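Local coordinates for protein fluvirucin B1 DH domain from module 1 (Actinomadura vulgaris, PDB 6OBV) that probably dehydrates a beta-hydroxyacyl polyketide intermediate in the first extension module of the fluvirucin B1 synthase, at residues E113-Q118 with V134-G139. Residues are numbered along the deposited sequence; the frame is centred on the assembly and turned at random.
Sequences EPVQLQ and VHARTG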
loop_
_atom_site.group_PDB
_atom_site.type_symbol
_atom_site.label_atom_id
_atom_site.label_comp_id
_atom_site.label_asym_id
_atom_site.label_seq_id
_atom_site.Cartn_x
_atom_site.Cartn_y
_atom_site.Cartn_z
ATOM N N GLU A 113 14.579 -11.062 -13.478
ATOM C CA GLU A 113 13.284 -11.155 -12.836
ATOM C C GLU A 113 13.045 -9.919 -11.974
ATOM O O GLU A 113 13.940 -9.506 -11.230
ATOM C CB GLU A 113 13.216 -12.413 -11.986
ATOM C CG GLU A 113 12.464 -13.551 -12.635
ATOM C CD GLU A 113 12.090 -14.611 -11.627
ATOM O OE1 GLU A 113 10.978 -14.518 -11.053
ATOM O OE2 GLU A 113 12.922 -15.518 -11.397
ATOM N N PRO A 114 11.869 -9.302 -12.044
ATOM C CA PRO A 114 11.598 -8.141 -11.195
ATOM C C PRO A 114 11.423 -8.528 -9.735
ATOM O O PRO A 114 11.035 -9.649 -9.399
ATOM C CB PRO A 114 10.301 -7.579 -11.776
ATOM C CG PRO A 114 9.646 -8.733 -12.366
ATOM C CD PRO A 114 10.744 -9.599 -12.934
ATOM N N VAL A 115 11.708 -7.567 -8.863
ATOM C CA VAL A 115 11.595 -7.732 -7.420
ATOM C C VAL A 115 10.616 -6.697 -6.887
ATOM O O VAL A 115 10.766 -5.496 -7.152
ATOM C CB VAL A 115 12.963 -7.589 -6.739
ATOM C CG1 VAL A 115 12.838 -7.756 -5.242
ATOM C CG2 VAL A 115 13.970 -8.578 -7.342
ATOM N N GLN A 116 9.616 -7.164 -6.139
ATOM C CA GLN A 116 8.709 -6.270 -5.431
ATOM C C GLN A 116 9.333 -5.839 -4.109
ATOM O O GLN A 116 9.853 -6.674 -3.365
ATOM C CB GLN A 116 7.373 -6.966 -5.166
ATOM C CG GLN A 116 6.542 -7.193 -6.400
ATOM C CD GLN A 116 5.171 -7.734 -6.051
ATOM O OE1 GLN A 116 4.998 -8.445 -5.040
ATOM N NE2 GLN A 116 4.177 -7.385 -6.871
ATOM N N LEU A 117 9.291 -4.538 -3.815
ATOM C CA LEU A 117 9.868 -3.988 -2.588
ATOM C C LEU A 117 8.762 -3.431 -1.710
ATOM O O LEU A 117 7.813 -2.836 -2.221
ATOM C CB LEU A 117 10.860 -2.864 -2.892
ATOM C CG LEU A 117 12.118 -3.163 -3.698
ATOM C CD1 LEU A 117 12.981 -1.875 -3.786
ATOM C CD2 LEU A 117 12.892 -4.293 -3.048
ATOM N N GLN A 118 8.885 -3.602 -0.393
ATOM C CA GLN A 118 7.980 -2.935 0.541
ATOM C C GLN A 118 8.763 -2.450 1.747
ATOM O O GLN A 118 9.474 -3.234 2.380
ATOM C CB GLN A 118 6.845 -3.848 1.019
ATOM C CG GLN A 118 5.546 -3.669 0.289
ATOM C CD GLN A 118 4.372 -4.290 1.027
ATOM O OE1 GLN A 118 4.265 -4.187 2.248
ATOM N NE2 GLN A 118 3.494 -4.945 0.288
ATOM N N VAL A 134 12.329 -3.621 5.716
ATOM C CA VAL A 134 12.293 -3.774 4.258
ATOM C C VAL A 134 12.028 -5.244 3.940
ATOM O O VAL A 134 12.770 -6.123 4.392
ATOM C CB VAL A 134 13.592 -3.302 3.577
ATOM C CG1 VAL A 134 13.450 -3.371 2.049
ATOM C CG2 VAL A 134 13.946 -1.874 3.968
ATOM N N HIS A 135 10.965 -5.507 3.176
ATOM C CA HIS A 135 10.601 -6.824 2.669
ATOM C C HIS A 135 10.733 -6.861 1.147
ATOM O O HIS A 135 10.636 -5.839 0.469
ATOM C CB HIS A 135 9.162 -7.187 3.067
ATOM C CG HIS A 135 8.979 -7.394 4.538
ATOM N ND1 HIS A 135 8.867 -6.347 5.431
ATOM C CD2 HIS A 135 8.906 -8.527 5.275
ATOM C CE1 HIS A 135 8.723 -6.826 6.650
ATOM N NE2 HIS A 135 8.743 -8.146 6.584
ATOM N N ALA A 136 10.935 -8.058 0.607
ATOM C CA ALA A 136 11.056 -8.196 -0.836
ATOM C C ALA A 136 10.575 -9.571 -1.248
ATOM O O ALA A 136 10.569 -10.522 -0.456
ATOM C CB ALA A 136 12.503 -7.971 -1.313
ATOM N N ARG A 137 10.164 -9.667 -2.509
ATOM C CA ARG A 137 9.817 -10.964 -3.073
ATOM C C ARG A 137 9.834 -10.861 -4.587
ATOM O O ARG A 137 9.739 -9.767 -5.157
ATOM C CB ARG A 137 8.447 -11.437 -2.586
ATOM C CG ARG A 137 7.316 -10.573 -3.061
ATOM C CD ARG A 137 6.031 -11.358 -3.112
ATOM N NE ARG A 137 4.900 -10.513 -3.488
ATOM C CZ ARG A 137 3.633 -10.786 -3.187
ATOM N NH1 ARG A 137 3.336 -11.882 -2.504
ATOM N NH2 ARG A 137 2.662 -9.958 -3.562
ATOM N N THR A 138 9.995 -12.017 -5.232
ATOM C CA THR A 138 9.928 -12.135 -6.681
ATOM C C THR A 138 8.834 -13.120 -7.029
ATOM O O THR A 138 8.647 -14.122 -6.327
ATOM C CB THR A 138 11.247 -12.620 -7.296
ATOM O OG1 THR A 138 11.457 -13.993 -6.949
ATOM C CG2 THR A 138 12.401 -11.816 -6.786
ATOM N N GLY A 139 8.131 -12.836 -8.123
ATOM C CA GLY A 139 7.015 -13.673 -8.524
ATOM C C GLY A 139 6.029 -13.841 -7.390
ATOM O O GLY A 139 5.651 -12.877 -6.707
#
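V134 directs its CA-H at Q118 O, while its side chain touches F82 of helix 79-92. H135 and Q118 form an antiparallel hydrogen-bonded pair: H135 N reaches Q118 O at 2.8 Å, and H135 O receives Q118 N at 3.0 Å. A136 with L117 is non-hydrogen-bonded; A136 CB lies 3.9 Å from V115 CG1 and 4.1 Å from L117 CD2, on the face where L117 touches L85 of the same helix. R137 and Q116 again pair through two backbone bonds, Q116 N to R137 O at 2.8 Å and R137 N to Q116 O at 3.1 Å. Their side chains run side by side in one direction, amide and guanidinium planes 30° apart. R137 NE gives a 2.6 Å bond to Q116 OE1, in the guanidinium plane with an N-H...O angle of 163°, whereas the NH2 bond to that oxygen is weak. With CG between its own N and C (chi1 65°), the extended R137 chain carries NE there. At T138, CG2 packs 3.6 Å from V115 CG2, and OG1 hydrogen-bonds with R141 NH2. The nearly antiparallel strands form a hairpin of the double-hotdog dehydratase fold, with strand 52-58 beside 113-118 and strand 144-152 beside 134-139. R137 NH1 salt-bridges E45 of the second subunit, whose O accepts Q118 NE2, so the neutral Q116 amide probably helps orient the guanidinium toward the dimer interface without neutralising its charge.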